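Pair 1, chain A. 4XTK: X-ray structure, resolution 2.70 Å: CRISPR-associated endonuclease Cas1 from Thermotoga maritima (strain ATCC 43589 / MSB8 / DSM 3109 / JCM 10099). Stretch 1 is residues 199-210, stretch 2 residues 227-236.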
# COMPACT_ATOMS: atom_id res chain seq x y z
N LEU A 199 -4.87 12.76 17.88
CA LEU A 199 -3.92 11.74 18.32
C LEU A 199 -4.53 10.35 18.20
O LEU A 199 -3.87 9.42 17.75
CB LEU A 199 -3.47 11.99 19.76
CG LEU A 199 -2.59 13.22 19.98
CD1 LEU A 199 -2.15 13.33 21.44
CD2 LEU A 199 -1.39 13.19 19.04
N LEU A 200 -5.79 10.21 18.62
CA LEU A 200 -6.48 8.93 18.57
C LEU A 200 -6.62 8.45 17.12
O LEU A 200 -6.31 7.30 16.82
CB LEU A 200 -7.85 9.03 19.26
CG LEU A 200 -8.71 7.77 19.35
CD1 LEU A 200 -7.89 6.59 19.84
CD2 LEU A 200 -9.88 7.99 20.29
N TYR A 201 -7.07 9.35 16.25
CA TYR A 201 -7.19 9.07 14.82
C TYR A 201 -5.89 8.52 14.24
O TYR A 201 -5.91 7.58 13.45
CB TYR A 201 -7.59 10.34 14.06
CG TYR A 201 -8.92 10.91 14.45
CD1 TYR A 201 -9.92 10.10 15.00
CD2 TYR A 201 -9.20 12.26 14.26
CE1 TYR A 201 -11.15 10.63 15.36
CE2 TYR A 201 -10.43 12.80 14.62
CZ TYR A 201 -11.40 11.98 15.16
OH TYR A 201 -12.62 12.51 15.52
N THR A 202 -4.77 9.12 14.62
CA THR A 202 -3.47 8.69 14.11
C THR A 202 -3.13 7.33 14.68
O THR A 202 -2.52 6.50 14.01
CB THR A 202 -2.37 9.73 14.45
OG1 THR A 202 -2.61 10.92 13.70
CG2 THR A 202 -0.98 9.20 14.11
N THR A 203 -3.53 7.10 15.93
CA THR A 203 -3.22 5.86 16.60
C THR A 203 -3.95 4.71 15.95
O THR A 203 -3.35 3.68 15.63
CB THR A 203 -3.57 5.92 18.09
OG1 THR A 203 -2.77 6.92 18.72
CG2 THR A 203 -3.32 4.58 18.75
N VAL A 204 -5.26 4.88 15.76
CA VAL A 204 -6.07 3.86 15.11
C VAL A 204 -5.53 3.58 13.71
O VAL A 204 -5.45 2.42 13.29
CB VAL A 204 -7.54 4.27 15.02
CG1 VAL A 204 -8.35 3.16 14.36
CG2 VAL A 204 -8.09 4.60 16.40
N LEU A 205 -5.14 4.65 13.01
CA LEU A 205 -4.60 4.53 11.66
C LEU A 205 -3.35 3.66 11.58
O LEU A 205 -3.25 2.78 10.72
CB LEU A 205 -4.28 5.92 11.09
CG LEU A 205 -3.74 5.90 9.66
CD1 LEU A 205 -4.70 5.15 8.75
CD2 LEU A 205 -3.50 7.31 9.15
N SER A 206 -2.41 3.89 12.48
CA SER A 206 -1.17 3.12 12.45
C SER A 206 -1.45 1.66 12.78
O SER A 206 -0.80 0.76 12.26
CB SER A 206 -0.12 3.71 13.40
OG SER A 206 -0.49 3.56 14.76
N LEU A 207 -2.44 1.42 13.65
CA LEU A 207 -2.79 0.06 14.01
C LEU A 207 -3.49 -0.67 12.86
O LEU A 207 -3.32 -1.88 12.70
CB LEU A 207 -3.66 0.05 15.27
CG LEU A 207 -2.91 0.40 16.57
CD1 LEU A 207 -3.82 0.32 17.78
CD2 LEU A 207 -1.66 -0.48 16.77
N ILE A 208 -4.26 0.06 12.07
CA ILE A 208 -4.91 -0.52 10.90
C ILE A 208 -3.85 -0.97 9.89
O ILE A 208 -3.96 -2.04 9.30
CB ILE A 208 -5.89 0.48 10.24
CG1 ILE A 208 -7.11 0.73 11.15
CG2 ILE A 208 -6.37 -0.06 8.89
CD1 ILE A 208 -8.06 1.81 10.62
N TYR A 209 -2.81 -0.17 9.73
CA TYR A 209 -1.70 -0.52 8.84
C TYR A 209 -0.99 -1.79 9.31
O TYR A 209 -0.23 -2.39 8.55
CB TYR A 209 -0.69 0.62 8.75
CG TYR A 209 -1.04 1.72 7.77
CD1 TYR A 209 -1.49 1.43 6.49
CD2 TYR A 209 -0.90 3.07 8.13
CE1 TYR A 209 -1.79 2.43 5.60
CE2 TYR A 209 -1.21 4.08 7.24
CZ TYR A 209 -1.65 3.76 5.98
OH TYR A 209 -1.96 4.77 5.10
N GLN A 210 -1.23 -2.20 10.55
CA GLN A 210 -0.65 -3.43 11.06
C GLN A 210 -1.62 -4.59 10.86
O GLN A 210 -1.38 -5.69 11.35
CB GLN A 210 -0.26 -3.30 12.53
CG GLN A 210 0.68 -2.13 12.81
CD GLN A 210 1.05 -2.00 14.28
OE1 GLN A 210 0.68 -2.83 15.11
NE2 GLN A 210 1.75 -0.92 14.61
N ARG A 227 -8.91 11.37 2.99
CA ARG A 227 -7.80 10.42 2.93
C ARG A 227 -8.09 9.10 3.66
O ARG A 227 -7.85 8.03 3.10
CB ARG A 227 -6.52 11.05 3.49
CG ARG A 227 -6.06 12.29 2.73
CD ARG A 227 -4.69 12.77 3.19
NE ARG A 227 -4.46 12.53 4.62
CZ ARG A 227 -4.98 13.26 5.60
NH1 ARG A 227 -5.77 14.29 5.33
NH2 ARG A 227 -4.70 12.96 6.86
N PHE A 228 -8.59 9.18 4.89
CA PHE A 228 -8.84 7.98 5.68
C PHE A 228 -10.18 8.08 6.41
O PHE A 228 -10.51 9.12 6.96
CB PHE A 228 -7.71 7.73 6.70
CG PHE A 228 -6.33 7.73 6.08
CD1 PHE A 228 -5.91 6.66 5.29
CD2 PHE A 228 -5.46 8.79 6.29
CE1 PHE A 228 -4.64 6.65 4.72
CE2 PHE A 228 -4.19 8.78 5.72
CZ PHE A 228 -3.78 7.71 4.93
N SER A 229 -10.92 6.98 6.43
CA SER A 229 -12.29 6.91 6.94
C SER A 229 -12.41 5.89 8.07
O SER A 229 -12.95 6.19 9.14
CB SER A 229 -13.28 6.58 5.82
OG SER A 229 -13.46 7.68 4.95
N LEU A 230 -12.01 4.66 7.77
CA LEU A 230 -12.07 3.56 8.72
C LEU A 230 -11.49 3.90 10.10
O LEU A 230 -12.04 3.48 11.13
CB LEU A 230 -11.36 2.33 8.15
CG LEU A 230 -11.51 1.08 9.01
CD1 LEU A 230 -12.98 0.76 9.20
CD2 LEU A 230 -10.75 -0.11 8.43
N ASN A 231 -10.40 4.66 10.15
CA ASN A 231 -9.83 5.05 11.44
C ASN A 231 -10.77 5.95 12.22
O ASN A 231 -10.88 5.85 13.44
CB ASN A 231 -8.48 5.74 11.26
CG ASN A 231 -8.59 7.01 10.47
OD1 ASN A 231 -9.38 7.09 9.53
ND2 ASN A 231 -7.81 8.02 10.84
N LEU A 232 -11.47 6.83 11.50
CA LEU A 232 -12.49 7.67 12.13
C LEU A 232 -13.62 6.83 12.73
O LEU A 232 -14.07 7.09 13.85
CB LEU A 232 -13.05 8.66 11.11
CG LEU A 232 -12.04 9.60 10.45
CD1 LEU A 232 -12.78 10.58 9.54
CD2 LEU A 232 -11.19 10.34 11.48
N ASP A 233 -14.08 5.83 11.99
CA ASP A 233 -15.12 4.91 12.47
C ASP A 233 -14.74 4.25 13.80
O ASP A 233 -15.48 4.33 14.78
CB ASP A 233 -15.39 3.84 11.42
CG ASP A 233 -16.36 4.29 10.34
OD1 ASP A 233 -16.63 5.50 10.25
OD2 ASP A 233 -16.84 3.42 9.59
N ILE A 234 -13.58 3.59 13.82
CA ILE A 234 -13.15 2.84 14.99
C ILE A 234 -12.87 3.76 16.19
O ILE A 234 -13.22 3.44 17.32
CB ILE A 234 -11.91 1.98 14.65
CG1 ILE A 234 -12.24 1.02 13.51
CG2 ILE A 234 -11.44 1.19 15.86
CD1 ILE A 234 -13.36 0.04 13.85
N ALA A 235 -12.27 4.92 15.92
CA ALA A 235 -11.97 5.90 16.98
C ALA A 235 -13.21 6.32 17.77
O ALA A 235 -13.09 6.74 18.92
CB ALA A 235 -11.30 7.13 16.38
N GLU A 236 -14.39 6.21 17.17
CA GLU A 236 -15.62 6.60 17.85
C GLU A 236 -15.85 5.79 19.12
O GLU A 236 -16.48 6.26 20.07
CB GLU A 236 -16.83 6.44 16.91
CG GLU A 236 -16.78 7.28 15.64
CD GLU A 236 -17.03 8.77 15.86
OE1 GLU A 236 -16.93 9.24 17.01
OE2 GLU A 236 -17.33 9.47 14.87

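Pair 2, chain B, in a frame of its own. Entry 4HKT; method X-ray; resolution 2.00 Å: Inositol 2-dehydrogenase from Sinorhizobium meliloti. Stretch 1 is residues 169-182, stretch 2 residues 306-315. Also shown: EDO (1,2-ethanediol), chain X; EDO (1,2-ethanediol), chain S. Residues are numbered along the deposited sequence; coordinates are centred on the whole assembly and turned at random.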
# COMPACT_ATOMS: atom_id res chain seq x y z
N PHE B 169 25.02 18.62 -8.69
CA PHE B 169 25.55 17.99 -7.45
C PHE B 169 25.56 18.97 -6.30
O PHE B 169 25.21 18.61 -5.18
CB PHE B 169 26.93 17.43 -7.69
CG PHE B 169 26.94 16.24 -8.64
CD1 PHE B 169 26.27 15.07 -8.30
CD2 PHE B 169 27.63 16.29 -9.84
CE1 PHE B 169 26.28 13.98 -9.14
CE2 PHE B 169 27.64 15.20 -10.70
CZ PHE B 169 26.97 14.03 -10.34
N ARG B 170 25.96 20.21 -6.58
CA ARG B 170 25.99 21.26 -5.56
C ARG B 170 24.61 21.81 -5.23
O ARG B 170 24.38 22.25 -4.11
CB ARG B 170 26.95 22.38 -5.97
CG ARG B 170 28.36 21.88 -6.20
CD ARG B 170 29.39 23.00 -6.28
NE ARG B 170 30.75 22.52 -6.56
CZ ARG B 170 31.27 22.29 -7.76
NH1 ARG B 170 30.54 22.47 -8.85
NH2 ARG B 170 32.53 21.85 -7.87
N ASP B 171 23.69 21.76 -6.19
CA ASP B 171 22.40 22.43 -6.04
C ASP B 171 21.30 21.50 -5.58
O ASP B 171 20.43 21.93 -4.79
CB ASP B 171 21.96 23.13 -7.32
CG ASP B 171 20.63 23.86 -7.16
OD1 ASP B 171 20.63 24.89 -6.46
OD2 ASP B 171 19.59 23.44 -7.72
N MSE B 172 21.29 20.26 -6.08
CA MSE B 172 20.21 19.32 -5.79
C MSE B 172 20.71 18.19 -4.92
O MSE B 172 20.21 17.95 -3.82
CB MSE B 172 19.70 18.76 -7.11
CG MSE B 172 18.57 17.75 -6.89
SE MSE B 172 17.92 17.05 -8.61
CE MSE B 172 16.65 15.86 -7.71
N THR B 173 21.74 17.52 -5.39
CA THR B 173 22.21 16.31 -4.71
C THR B 173 22.78 16.59 -3.33
O THR B 173 22.86 15.72 -2.47
CB THR B 173 23.27 15.61 -5.55
OG1 THR B 173 22.89 15.69 -6.91
CG2 THR B 173 23.36 14.13 -5.15
N ILE B 174 23.19 17.83 -3.13
CA ILE B 174 23.64 18.29 -1.84
C ILE B 174 22.73 17.88 -0.67
O ILE B 174 23.22 17.46 0.37
CB ILE B 174 23.98 19.83 -1.88
CG1 ILE B 174 24.82 20.20 -0.66
CG2 ILE B 174 22.74 20.69 -1.96
CD1 ILE B 174 25.54 21.53 -0.78
N HIS B 175 21.42 17.99 -0.81
CA HIS B 175 20.49 17.53 0.19
C HIS B 175 20.61 16.01 0.46
O HIS B 175 20.51 15.57 1.60
CB HIS B 175 19.06 17.77 -0.27
CG HIS B 175 18.64 19.19 -0.18
ND1 HIS B 175 18.45 19.83 1.03
CD2 HIS B 175 18.30 20.08 -1.14
CE1 HIS B 175 18.05 21.06 0.81
NE2 HIS B 175 17.95 21.24 -0.50
N ASP B 176 20.81 15.25 -0.61
CA ASP B 176 20.97 13.79 -0.53
C ASP B 176 22.30 13.37 0.03
O ASP B 176 22.35 12.39 0.74
CB ASP B 176 20.74 13.13 -1.85
CG ASP B 176 19.37 13.46 -2.41
OD1 ASP B 176 18.36 13.27 -1.71
OD2 ASP B 176 19.31 13.97 -3.54
N PHE B 177 23.38 14.11 -0.26
CA PHE B 177 24.63 13.90 0.46
C PHE B 177 24.48 14.10 1.97
O PHE B 177 24.97 13.29 2.76
CB PHE B 177 25.75 14.78 -0.06
CG PHE B 177 26.10 14.56 -1.51
CD1 PHE B 177 26.35 13.30 -2.01
CD2 PHE B 177 26.21 15.63 -2.36
CE1 PHE B 177 26.68 13.11 -3.36
CE2 PHE B 177 26.55 15.46 -3.69
CZ PHE B 177 26.80 14.20 -4.20
N ASP B 178 23.85 15.20 2.37
CA ASP B 178 23.52 15.38 3.78
C ASP B 178 22.66 14.24 4.37
O ASP B 178 22.97 13.72 5.45
CB ASP B 178 22.84 16.72 4.06
CG ASP B 178 22.58 16.90 5.52
OD1 ASP B 178 23.55 17.05 6.27
OD2 ASP B 178 21.40 16.82 5.94
N MSE B 179 21.61 13.86 3.68
CA MSE B 179 20.77 12.72 4.09
C MSE B 179 21.57 11.45 4.24
O MSE B 179 21.41 10.71 5.21
CB MSE B 179 19.62 12.59 3.09
CG MSE B 179 18.62 11.47 3.39
SE MSE B 179 17.75 11.71 5.15
CE MSE B 179 16.81 13.37 4.72
N ALA B 180 22.48 11.18 3.32
CA ALA B 180 23.33 10.03 3.44
C ALA B 180 24.17 10.04 4.68
O ALA B 180 24.25 9.03 5.39
CB ALA B 180 24.20 9.86 2.18
N ARG B 181 24.77 11.18 5.01
CA ARG B 181 25.53 11.30 6.25
C ARG B 181 24.63 11.11 7.49
O ARG B 181 25.02 10.45 8.47
CB ARG B 181 26.25 12.66 6.32
CG ARG B 181 27.44 12.79 5.37
CD ARG B 181 28.11 14.15 5.48
NE ARG B 181 28.76 14.28 6.75
CZ ARG B 181 28.34 15.01 7.79
NH1 ARG B 181 27.25 15.76 7.77
NH2 ARG B 181 29.06 14.96 8.89
N PHE B 182 23.43 11.66 7.42
CA PHE B 182 22.42 11.54 8.49
C PHE B 182 22.01 10.07 8.75
O PHE B 182 21.79 9.68 9.90
CB PHE B 182 21.22 12.37 8.09
CG PHE B 182 20.13 12.50 9.12
CD1 PHE B 182 20.36 13.10 10.33
CD2 PHE B 182 18.82 12.11 8.80
CE1 PHE B 182 19.33 13.23 11.27
CE2 PHE B 182 17.78 12.27 9.72
CZ PHE B 182 18.05 12.83 10.95
N ASN B 306 29.55 22.75 9.80
CA ASN B 306 30.34 21.64 9.32
C ASN B 306 29.52 20.67 8.48
O ASN B 306 30.03 20.08 7.52
CB ASN B 306 31.05 20.90 10.45
CG ASN B 306 32.05 19.87 9.93
OD1 ASN B 306 33.04 20.23 9.26
ND2 ASN B 306 31.74 18.58 10.14
N ASP B 307 28.22 20.54 8.78
CA ASP B 307 27.38 19.66 7.96
C ASP B 307 27.21 20.27 6.58
O ASP B 307 27.21 19.54 5.59
CB ASP B 307 26.01 19.39 8.60
CG ASP B 307 26.10 18.55 9.88
OD1 ASP B 307 26.90 17.60 9.95
OD2 ASP B 307 25.38 18.89 10.85
N GLY B 308 27.08 21.59 6.49
CA GLY B 308 27.05 22.24 5.14
C GLY B 308 28.35 22.03 4.36
O GLY B 308 28.34 21.78 3.16
N LEU B 309 29.47 22.14 5.06
CA LEU B 309 30.75 21.92 4.44
C LEU B 309 30.90 20.47 3.96
O LEU B 309 31.38 20.21 2.85
CB LEU B 309 31.86 22.27 5.43
CG LEU B 309 33.30 22.01 4.95
CD1 LEU B 309 33.53 22.76 3.66
CD2 LEU B 309 34.33 22.40 6.00
N ALA B 310 30.53 19.52 4.83
CA ALA B 310 30.64 18.11 4.49
C ALA B 310 29.85 17.71 3.23
O ALA B 310 30.35 16.96 2.38
CB ALA B 310 30.20 17.26 5.69
N ALA B 311 28.63 18.23 3.10
CA ALA B 311 27.81 17.94 1.94
C ALA B 311 28.39 18.53 0.65
O ALA B 311 28.36 17.90 -0.38
CB ALA B 311 26.39 18.40 2.19
N LEU B 312 28.96 19.72 0.74
CA LEU B 312 29.60 20.36 -0.40
C LEU B 312 30.85 19.60 -0.82
O LEU B 312 31.05 19.42 -1.99
CB LEU B 312 29.95 21.80 -0.06
CG LEU B 312 30.62 22.59 -1.17
CD1 LEU B 312 29.68 22.77 -2.33
CD2 LEU B 312 31.11 23.93 -0.64
N ALA B 313 31.63 19.10 0.15
CA ALA B 313 32.83 18.34 -0.17
C ALA B 313 32.44 17.05 -0.90
O ALA B 313 33.11 16.65 -1.84
CB ALA B 313 33.66 18.06 1.08
N LEU B 314 31.32 16.45 -0.51
CA LEU B 314 30.82 15.29 -1.25
C LEU B 314 30.40 15.69 -2.65
O LEU B 314 30.71 14.97 -3.60
CB LEU B 314 29.67 14.59 -0.54
CG LEU B 314 30.08 14.03 0.83
CD1 LEU B 314 28.89 13.69 1.69
CD2 LEU B 314 30.96 12.81 0.74
N ALA B 315 29.70 16.83 -2.80
CA ALA B 315 29.33 17.28 -4.14
C ALA B 315 30.58 17.53 -5.00
O ALA B 315 30.61 17.12 -6.17
CB ALA B 315 28.42 18.52 -4.09
C1 EDO X . 16.46 23.07 -6.87
O1 EDO X . 17.28 24.17 -7.26
C2 EDO X . 17.24 22.01 -6.07
O2 EDO X . 16.57 20.75 -6.18
C1 EDO S . 25.26 12.68 11.64
O1 EDO S . 23.89 12.94 11.96
C2 EDO S . 25.69 13.50 10.41
O2 EDO S . 25.33 14.89 10.54
O HOH W 1 26.10 17.03 5.54
O HOH W 2 27.67 15.29 11.91

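Two helices cross at nearly the same angle in both pairs, 114° between N-to-C directions in pair 1 and 115° in pair 2, with axes 8.5 and 8.4 Å apart at closest approach; the central backbones superpose with an RMSD of 0.5 Å. The crossing is tight at one matched place: A:Leu205 CA lies 5.3 Å from A:Asn231 CA, and B:Asp178 CA lies 5.3 Å from B:Ala311 CA.

A:Asn231 matches B:Ala311, and both point toward the partner helix. In pair 1 the asparagine sits as a knob among A:Tyr201, A:Val204, A:Leu205 and A:Ile208, and its ND2 donates a nearly straight hydrogen bond to A:Tyr201 O (3.3 Å, 175°), so a polar group is accommodated in a buried site by a backbone carbonyl. In pair 2 the smaller alanine uses apolar contact instead: B:Ala311 CB lies 3.7 Å from B:Ile174 CG1, the isoleucine matching A:Tyr201.

A:Tyr201 spreads its ring under A:Leu232, whose CD2 lies 3.6 Å from the ring centroid and over one face, while A:Ala235 CB meets the ring edge, 3.6 Å from CD1. The matching B:Ile174 reaches B:Leu312, counterpart of A:Leu232, more loosely, with CD1 4.5 Å from B:Leu312 CB.

At the next inward position the aromatic ring belongs to pair 2. A:Val204 touches A:Ile234 (CG1 to CB, 3.8 Å) and A:Ala235 (CG2 to CB, 4.1 Å). B:Phe177 meets the matched B:Leu314 and B:Ala315 with its ring: B:Leu314 CB lies over one face, 4.0 Å from the centroid, and B:Ala315 CA approaches B:Phe177 CE2 to 3.4 Å.

A:Leu205 and B:Asp178 occupy almost the same space but differ in chemistry. A:Leu205 CD2 covers one face of the A:Phe228 ring, 4.0 Å from its centroid; B:Gly308, at the phenylalanine's position, offers no side chain. B:Asp178 OD1 instead accepts from water 1 (2.7 Å from its O), which also donates to B:Asp307 O and accepts from B:Arg181 NH1.

That arginine matches A:Ile208. The isoleucine rests its CD1 3.9 Å from A:Leu230 CG, an apolar contact, whereas B:Arg181 lays one guanidinium face on the matched B:Ala310, with NE 3.5 Å from CB, and extends NH1 to B:Asp307 OD1 in a 2.9 Å salt bridge. The smaller alanine accompanies the longer side chain, and a hydrophobic contact in pair 1 gives way to a mixed apolar and charged one in pair 2.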